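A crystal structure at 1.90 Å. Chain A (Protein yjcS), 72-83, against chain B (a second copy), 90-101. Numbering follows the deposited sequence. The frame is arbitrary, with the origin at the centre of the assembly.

Chain A (72-83) EEAVKIHFTKKH
Chain B, residues 90-101: QELTEVEWLMKS

In chain A, a helix runs through H78(A), with I77(A) N to E73(A) O at 2.8 Å and H78(A) N to A74(A) O at 2.9 Å. F79(A) (phi/psi -78/-1) and T80(A) (-99/-17) wind the chain out of it, and K81(A) (-64/143) breaks to an extended conformation at the N-cap position of the next helix, which begins at K82(A). In chain B, E91(B) leaves a helix with positive phi (50/51). A strand starts at T93(B); the chain turns a corner at E96(B) (-88/-47), and a strand of a different sheet or face follows, running on past S101(B). The first helix and this second strand cross obliquely, their N-to-C directions 137° apart, with a closest axial approach of 8.7 Å. In register, the CA atoms of E73(A) and L98(B) lie 7.0 Å apart, those of I77(A) and V95(B) 5.7 Å, and those of T80(A) and E94(B) 5.1 Å. Together the stretches bury 568 Å².

I77(A) (m, t) fits against the corner. Its CG1 lies 3.7 Å from V95(B) CG1 (V95(B) is t), and its CD1 reaches 4.1 Å from L98(B) CB. Next to this apolar patch, T80(A) (p) uses its hydroxyl twice: OG1 donates to I77(A) O at 2.7 Å and accepts from V95(B) N at 3.0 Å, tying the helix end to the strand backbone.

The CA-to-CB bond of K81(A) points away, yet its chain (m, m, t, t) curls back so that NZ donates to V95(B) O at 2.9 Å. The same NZ donates to water 4, which donates to E96(B) O, and to water 5, which donates to E94(B) OE2; the direct distance from K81(A) NZ to E94(B) OE2 is 4.2 Å, beyond a salt bridge. E94(B) (p, t, chi3 34°) points its carboxylate at the start of the second helix, where OE1 accepts from K82(A) N at 3.0 Å and, through water 6, connects to H83(A) N. K82(A) (t, t, t, p) adds a long salt bridge, NZ to E91(B) OE2 at 3.9 Å, with E91(B) in m, t.

Around E73(A) and K76(A) no direct hydrogen bond crosses the contact; the polar links there run through water. E73(A) (m, p) packs its CG 4.2 Å from L98(B) CD2 (L98(B) is t, t), while its OE1 accepts from water 2, which also donates to L98(B) O, and weakly from water 1, which accepts from K100(B) N. K76(A) NZ and K100(B) NZ lie 4.4 Å apart; both donate to water 3, K100(B) weakly.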

ATOM      1  N   GLU A  72      -2.163  -6.515   9.953  1.00 26.12           N
ATOM      2  CA  GLU A  72      -0.972  -6.075   9.249  1.00 28.02           C
ATOM      3  C   GLU A  72      -1.161  -5.801   7.765  1.00 28.24           C
ATOM      4  O   GLU A  72      -0.511  -4.904   7.222  1.00 28.90           O
ATOM      5  CB  GLU A  72       0.147  -7.092   9.432  1.00 29.82           C
ATOM      6  CG  GLU A  72       0.761  -7.048  10.801  1.00 33.42           C
ATOM      7  CD  GLU A  72       1.751  -8.164  11.026  1.00 35.69           C
ATOM      8  OE1 GLU A  72       2.622  -8.369  10.149  1.00 37.69           O
ATOM      9  OE2 GLU A  72       1.661  -8.830  12.082  1.00 36.27           O
ATOM     10  N   GLU A  73      -2.028  -6.562   7.099  1.00 28.11           N
ATOM     11  CA  GLU A  73      -2.247  -6.345   5.669  1.00 28.54           C
ATOM     12  C   GLU A  73      -2.892  -4.990   5.424  1.00 27.00           C
ATOM     13  O   GLU A  73      -2.619  -4.349   4.410  1.00 27.36           O
ATOM     14  CB  GLU A  73      -3.133  -7.436   5.052  1.00 30.88           C
ATOM     15  CG  GLU A  73      -2.685  -8.851   5.332  1.00 35.15           C
ATOM     16  CD  GLU A  73      -3.289  -9.392   6.613  1.00 37.91           C
ATOM     17  OE1 GLU A  73      -4.533  -9.548   6.657  1.00 39.54           O
ATOM     18  OE2 GLU A  73      -2.527  -9.656   7.572  1.00 39.12           O
ATOM     19  N   ALA A  74      -3.749  -4.555   6.347  1.00 24.73           N
ATOM     20  CA  ALA A  74      -4.417  -3.266   6.203  1.00 23.52           C
ATOM     21  C   ALA A  74      -3.381  -2.145   6.085  1.00 22.35           C
ATOM     22  O   ALA A  74      -3.580  -1.180   5.349  1.00 22.05           O
ATOM     23  CB  ALA A  74      -5.342  -3.013   7.392  1.00 22.88           C
ATOM     24  N   VAL A  75      -2.275  -2.284   6.809  1.00 21.86           N
ATOM     25  CA  VAL A  75      -1.201  -1.291   6.774  1.00 21.67           C
ATOM     26  C   VAL A  75      -0.577  -1.259   5.382  1.00 21.59           C
ATOM     27  O   VAL A  75      -0.338  -0.192   4.824  1.00 21.18           O
ATOM     28  CB  VAL A  75      -0.083  -1.617   7.805  1.00 21.63           C
ATOM     29  CG1 VAL A  75       1.036  -0.591   7.703  1.00 21.92           C
ATOM     30  CG2 VAL A  75      -0.651  -1.624   9.208  1.00 21.26           C
ATOM     31  N   LYS A  76      -0.310  -2.437   4.827  1.00 21.80           N
ATOM     32  CA  LYS A  76       0.273  -2.536   3.498  1.00 21.91           C
ATOM     33  C   LYS A  76      -0.699  -2.002   2.449  1.00 20.89           C
ATOM     34  O   LYS A  76      -0.294  -1.280   1.539  1.00 20.54           O
ATOM     35  CB  LYS A  76       0.663  -3.989   3.210  1.00 23.58           C
ATOM     36  CG  LYS A  76       1.892  -4.411   4.009  1.00 27.23           C
ATOM     37  CD  LYS A  76       2.197  -5.894   3.923  1.00 29.41           C
ATOM     38  CE  LYS A  76       3.472  -6.205   4.697  1.00 31.20           C
ATOM     39  NZ  LYS A  76       3.725  -7.668   4.822  1.00 33.79           N
ATOM     40  N   ILE A  77      -1.979  -2.347   2.585  1.00 20.22           N
ATOM     41  CA  ILE A  77      -3.004  -1.864   1.654  1.00 20.00           C
ATOM     42  C   ILE A  77      -3.029  -0.336   1.704  1.00 19.73           C
ATOM     43  O   ILE A  77      -3.162   0.332   0.677  1.00 19.28           O
ATOM     44  CB  ILE A  77      -4.402  -2.421   2.021  1.00 19.88           C
ATOM     45  CG1 ILE A  77      -4.503  -3.884   1.587  1.00 20.62           C
ATOM     46  CG2 ILE A  77      -5.490  -1.604   1.350  1.00 20.05           C
ATOM     47  CD1 ILE A  77      -5.754  -4.581   2.049  1.00 20.50           C
ATOM     48  N   HIS A  78      -2.895   0.201   2.913  1.00 19.00           N
ATOM     49  CA  HIS A  78      -2.864   1.640   3.132  1.00 18.61           C
ATOM     50  C   HIS A  78      -1.822   2.326   2.245  1.00 18.91           C
ATOM     51  O   HIS A  78      -2.086   3.388   1.678  1.00 18.82           O
ATOM     52  CB  HIS A  78      -2.542   1.921   4.604  1.00 18.53           C
ATOM     53  CG  HIS A  78      -2.146   3.340   4.891  1.00 17.38           C
ATOM     54  ND1 HIS A  78      -2.970   4.416   4.633  1.00 17.52           N
ATOM     55  CD2 HIS A  78      -1.026   3.852   5.451  1.00 16.90           C
ATOM     56  CE1 HIS A  78      -2.373   5.529   5.022  1.00 16.90           C
ATOM     57  NE2 HIS A  78      -1.192   5.215   5.522  1.00 16.93           N
ATOM     58  N   PHE A  79      -0.642   1.724   2.126  1.00 18.83           N
ATOM     59  CA  PHE A  79       0.411   2.328   1.325  1.00 19.77           C
ATOM     60  C   PHE A  79       0.259   2.158  -0.176  1.00 20.47           C
ATOM     61  O   PHE A  79       1.097   2.646  -0.933  1.00 21.07           O
ATOM     62  CB  PHE A  79       1.787   1.829   1.773  1.00 20.22           C
ATOM     63  CG  PHE A  79       2.171   2.304   3.134  1.00 20.28           C
ATOM     64  CD1 PHE A  79       2.045   1.471   4.237  1.00 20.74           C
ATOM     65  CD2 PHE A  79       2.594   3.614   3.329  1.00 21.41           C
ATOM     66  CE1 PHE A  79       2.330   1.939   5.520  1.00 20.96           C
ATOM     67  CE2 PHE A  79       2.881   4.094   4.612  1.00 21.16           C
ATOM     68  CZ  PHE A  79       2.746   3.252   5.705  1.00 20.61           C
ATOM     69  N   THR A  80      -0.798   1.474  -0.610  1.00 20.11           N
ATOM     70  CA  THR A  80      -1.041   1.311  -2.040  1.00 19.88           C
ATOM     71  C   THR A  80      -2.085   2.342  -2.472  1.00 20.20           C
ATOM     72  O   THR A  80      -2.235   2.628  -3.658  1.00 20.31           O
ATOM     73  CB  THR A  80      -1.570  -0.091  -2.392  1.00 19.77           C
ATOM     74  OG1 THR A  80      -2.914  -0.229  -1.920  1.00 19.59           O
ATOM     75  CG2 THR A  80      -0.697  -1.166  -1.770  1.00 19.89           C
ATOM     76  N   LYS A  81      -2.803   2.899  -1.500  1.00 20.41           N
ATOM     77  CA  LYS A  81      -3.832   3.899  -1.775  1.00 21.03           C
ATOM     78  C   LYS A  81      -3.196   5.141  -2.380  1.00 22.04           C
ATOM     79  O   LYS A  81      -2.099   5.536  -1.988  1.00 22.63           O
ATOM     80  CB  LYS A  81      -4.548   4.296  -0.486  1.00 20.56           C
ATOM     81  CG  LYS A  81      -5.143   3.142   0.294  1.00 20.21           C
ATOM     82  CD  LYS A  81      -6.220   2.441  -0.491  1.00 18.96           C
ATOM     83  CE  LYS A  81      -6.933   1.438   0.386  1.00 19.18           C
ATOM     84  NZ  LYS A  81      -7.977   0.693  -0.375  1.00 19.43           N
ATOM     85  N   LYS A  82      -3.890   5.762  -3.327  1.00 22.92           N
ATOM     86  CA  LYS A  82      -3.371   6.958  -3.974  1.00 23.54           C
ATOM     87  C   LYS A  82      -3.254   8.140  -3.014  1.00 23.17           C
ATOM     88  O   LYS A  82      -2.329   8.938  -3.135  1.00 23.45           O
ATOM     89  CB  LYS A  82      -4.255   7.361  -5.154  1.00 25.52           C
ATOM     90  CG  LYS A  82      -3.792   8.651  -5.812  1.00 27.62           C
ATOM     91  CD  LYS A  82      -4.774   9.186  -6.841  1.00 29.43           C
ATOM     92  CE  LYS A  82      -4.230  10.467  -7.464  1.00 29.84           C
ATOM     93  NZ  LYS A  82      -2.890  10.204  -8.086  1.00 31.55           N
ATOM     94  N   HIS A  83      -4.185   8.264  -2.069  1.00 22.89           N
ATOM     95  CA  HIS A  83      -4.126   9.380  -1.126  1.00 22.24           C
ATOM     96  C   HIS A  83      -2.891   9.283  -0.240  1.00 21.97           C
ATOM     97  O   HIS A  83      -2.361  10.296   0.218  1.00 22.48           O
ATOM     98  CB  HIS A  83      -5.405   9.479  -0.265  1.00 21.95           C
ATOM     99  CG  HIS A  83      -5.756   8.228   0.484  1.00 22.27           C
ATOM    100  ND1 HIS A  83      -6.871   7.473   0.186  1.00 21.26           N
ATOM    101  CD2 HIS A  83      -5.168   7.626   1.545  1.00 22.11           C
ATOM    102  CE1 HIS A  83      -6.955   6.460   1.030  1.00 21.34           C
ATOM    103  NE2 HIS A  83      -5.933   6.531   1.865  1.00 21.57           N
TER
ATOM    104  N   GLN B  90       2.713   3.763 -13.105  1.00 25.96           N
ATOM    105  CA  GLN B  90       1.581   4.185 -13.931  1.00 25.58           C
ATOM    106  C   GLN B  90       0.359   4.554 -13.095  1.00 25.55           C
ATOM    107  O   GLN B  90      -0.589   5.155 -13.600  1.00 25.57           O
ATOM    108  CB  GLN B  90       1.213   3.080 -14.930  1.00 25.37           C
ATOM    109  CG  GLN B  90       2.301   2.827 -15.959  1.00 25.65           C
ATOM    110  CD  GLN B  90       1.936   1.755 -16.959  1.00 25.51           C
ATOM    111  OE1 GLN B  90       0.943   1.867 -17.670  1.00 26.74           O
ATOM    112  NE2 GLN B  90       2.745   0.708 -17.020  1.00 25.63           N
ATOM    113  N   GLU B  91       0.382   4.179 -11.820  1.00 25.18           N
ATOM    114  CA  GLU B  91      -0.713   4.483 -10.906  1.00 25.42           C
ATOM    115  C   GLU B  91      -2.063   4.095 -11.490  1.00 24.62           C
ATOM    116  O   GLU B  91      -2.996   4.897 -11.494  1.00 24.73           O
ATOM    117  CB  GLU B  91      -0.719   5.975 -10.591  1.00 27.10           C
ATOM    118  CG  GLU B  91       0.597   6.500 -10.070  1.00 30.39           C
ATOM    119  CD  GLU B  91       0.659   8.014 -10.093  1.00 32.48           C
ATOM    120  OE1 GLU B  91       1.688   8.569  -9.648  1.00 34.26           O
ATOM    121  OE2 GLU B  91      -0.315   8.651 -10.557  1.00 34.25           O
ATOM    122  N   LEU B  92      -2.173   2.864 -11.970  1.00 23.56           N
ATOM    123  CA  LEU B  92      -3.412   2.391 -12.570  1.00 23.05           C
ATOM    124  C   LEU B  92      -4.376   1.824 -11.540  1.00 22.78           C
ATOM    125  O   LEU B  92      -5.590   1.838 -11.744  1.00 22.93           O
ATOM    126  CB  LEU B  92      -3.101   1.311 -13.602  1.00 22.68           C
ATOM    127  CG  LEU B  92      -2.158   1.720 -14.737  1.00 23.02           C
ATOM    128  CD1 LEU B  92      -1.693   0.479 -15.501  1.00 22.42           C
ATOM    129  CD2 LEU B  92      -2.876   2.713 -15.649  1.00 22.88           C
ATOM    130  N   THR B  93      -3.829   1.339 -10.429  1.00 22.32           N
ATOM    131  CA  THR B  93      -4.641   0.720  -9.385  1.00 22.00           C
ATOM    132  C   THR B  93      -4.161   1.004  -7.963  1.00 22.01           C
ATOM    133  O   THR B  93      -3.159   1.676  -7.736  1.00 22.01           O
ATOM    134  CB  THR B  93      -4.613  -0.826  -9.519  1.00 21.97           C
ATOM    135  OG1 THR B  93      -3.258  -1.282  -9.380  1.00 21.74           O
ATOM    136  CG2 THR B  93      -5.148  -1.277 -10.871  1.00 21.17           C
ATOM    137  N   GLU B  94      -4.921   0.465  -7.018  1.00 21.90           N
ATOM    138  CA  GLU B  94      -4.615   0.508  -5.596  1.00 21.85           C
ATOM    139  C   GLU B  94      -5.302  -0.759  -5.092  1.00 21.79           C
ATOM    140  O   GLU B  94      -6.291  -1.202  -5.685  1.00 20.94           O
ATOM    141  CB  GLU B  94      -5.171   1.772  -4.909  1.00 21.84           C
ATOM    142  CG  GLU B  94      -6.660   1.995  -4.977  1.00 22.23           C
ATOM    143  CD  GLU B  94      -7.075   3.268  -4.260  1.00 22.51           C
ATOM    144  OE1 GLU B  94      -6.298   4.247  -4.276  1.00 24.25           O
ATOM    145  OE2 GLU B  94      -8.182   3.306  -3.692  1.00 22.32           O
ATOM    146  N   VAL B  95      -4.761  -1.372  -4.045  1.00 21.57           N
ATOM    147  CA  VAL B  95      -5.349  -2.594  -3.504  1.00 21.55           C
ATOM    148  C   VAL B  95      -6.576  -2.270  -2.658  1.00 22.10           C
ATOM    149  O   VAL B  95      -6.511  -1.440  -1.755  1.00 22.11           O
ATOM    150  CB  VAL B  95      -4.328  -3.368  -2.633  1.00 21.37           C
ATOM    151  CG1 VAL B  95      -4.980  -4.602  -2.031  1.00 20.97           C
ATOM    152  CG2 VAL B  95      -3.135  -3.763  -3.473  1.00 20.94           C
ATOM    153  N   GLU B  96      -7.694  -2.919  -2.967  1.00 22.72           N
ATOM    154  CA  GLU B  96      -8.931  -2.706  -2.227  1.00 24.08           C
ATOM    155  C   GLU B  96      -8.941  -3.665  -1.039  1.00 24.09           C
ATOM    156  O   GLU B  96      -9.246  -3.273   0.086  1.00 24.13           O
ATOM    157  CB  GLU B  96     -10.143  -2.953  -3.126  1.00 25.83           C
ATOM    158  CG  GLU B  96     -11.434  -2.418  -2.541  1.00 29.32           C
ATOM    159  CD  GLU B  96     -12.598  -2.528  -3.500  1.00 31.68           C
ATOM    160  OE1 GLU B  96     -13.112  -3.653  -3.698  1.00 33.40           O
ATOM    161  OE2 GLU B  96     -12.995  -1.485  -4.063  1.00 33.51           O
ATOM    162  N   TRP B  97      -8.619  -4.929  -1.292  1.00 23.87           N
ATOM    163  CA  TRP B  97      -8.536  -5.905  -0.215  1.00 24.09           C
ATOM    164  C   TRP B  97      -7.528  -6.987  -0.579  1.00 23.90           C
ATOM    165  O   TRP B  97      -7.256  -7.229  -1.754  1.00 22.43           O
ATOM    166  CB  TRP B  97      -9.908  -6.516   0.123  1.00 24.74           C
ATOM    167  CG  TRP B  97     -10.603  -7.246  -0.981  1.00 25.71           C
ATOM    168  CD1 TRP B  97     -11.596  -6.763  -1.788  1.00 26.40           C
ATOM    169  CD2 TRP B  97     -10.388  -8.605  -1.377  1.00 26.01           C
ATOM    170  NE1 TRP B  97     -12.017  -7.744  -2.660  1.00 26.75           N
ATOM    171  CE2 TRP B  97     -11.291  -8.883  -2.428  1.00 26.49           C
ATOM    172  CE3 TRP B  97      -9.518  -9.617  -0.943  1.00 26.36           C
ATOM    173  CZ2 TRP B  97     -11.349 -10.133  -3.056  1.00 26.71           C
ATOM    174  CZ3 TRP B  97      -9.574 -10.857  -1.564  1.00 27.19           C
ATOM    175  CH2 TRP B  97     -10.487 -11.106  -2.613  1.00 27.11           C
ATOM    176  N   LEU B  98      -6.961  -7.619   0.441  1.00 23.97           N
ATOM    177  CA  LEU B  98      -5.965  -8.647   0.226  1.00 25.22           C
ATOM    178  C   LEU B  98      -5.912  -9.650   1.370  1.00 26.07           C
ATOM    179  O   LEU B  98      -5.991  -9.284   2.539  1.00 25.59           O
ATOM    180  CB  LEU B  98      -4.593  -7.985   0.034  1.00 25.54           C
ATOM    181  CG  LEU B  98      -3.359  -8.870  -0.157  1.00 26.45           C
ATOM    182  CD1 LEU B  98      -2.248  -8.051  -0.789  1.00 26.60           C
ATOM    183  CD2 LEU B  98      -2.911  -9.456   1.183  1.00 27.11           C
HETATM  184  N   MSE B  99      -5.776 -10.926   1.022  1.00 27.41           N
HETATM  185  CA  MSE B  99      -5.689 -11.972   2.024  1.00 29.31           C
HETATM  186  C   MSE B  99      -4.486 -12.874   1.763  1.00 28.29           C
HETATM  187  O   MSE B  99      -4.346 -13.470   0.692  1.00 27.36           O
HETATM  188  CB  MSE B  99      -6.992 -12.772   2.059  1.00 33.08           C
HETATM  189  CG  MSE B  99      -8.160 -11.937   2.569  1.00 38.98           C
HETATM  190 SE   MSE B  99      -9.891 -12.779   2.400  1.00 49.08          SE
HETATM  191  CE  MSE B  99      -9.895 -13.761   4.078  1.00 44.85           C
ATOM    192  N   LYS B 100      -3.617 -12.939   2.766  1.00 27.64           N
ATOM    193  CA  LYS B 100      -2.386 -13.721   2.730  1.00 27.14           C
ATOM    194  C   LYS B 100      -2.541 -14.986   3.564  1.00 26.62           C
ATOM    195  O   LYS B 100      -3.303 -15.010   4.532  1.00 26.36           O
ATOM    196  CB  LYS B 100      -1.226 -12.898   3.306  1.00 27.75           C
ATOM    197  CG  LYS B 100      -0.694 -11.780   2.412  1.00 29.81           C
ATOM    198  CD  LYS B 100       0.303 -10.882   3.177  1.00 30.33           C
ATOM    199  CE  LYS B 100       1.279 -10.125   2.255  1.00 30.87           C
ATOM    200  NZ  LYS B 100       2.576 -10.865   2.079  1.00 29.62           N
ATOM    201  N   SER B 101      -1.804 -16.030   3.199  1.00 26.15           N
ATOM    202  CA  SER B 101      -1.856 -17.282   3.938  1.00 25.87           C
ATOM    203  C   SER B 101      -0.667 -18.179   3.638  1.00 25.97           C
ATOM    204  O   SER B 101      -0.240 -18.309   2.496  1.00 25.14           O
ATOM    205  CB  SER B 101      -3.147 -18.042   3.622  1.00 26.35           C
ATOM    206  OG  SER B 101      -3.195 -19.273   4.327  1.00 25.85           O
TER
HETATM  207  O   HOH W   1      -4.697 -12.242   5.285  1.00 29.39           O
HETATM  208  O   HOH W   2      -6.946  -9.465   5.238  1.00 34.46           O
HETATM  209  O   HOH W   3       4.421  -8.086   1.746  1.00 39.00           O
HETATM  210  O   HOH W   4      -9.252  -1.002   1.390  1.00 19.38           O
HETATM  211  O   HOH W   5      -9.311   1.246  -2.622  1.00 25.97           O
HETATM  212  O   HOH W   6      -6.819   6.732  -2.801  1.00 30.08           O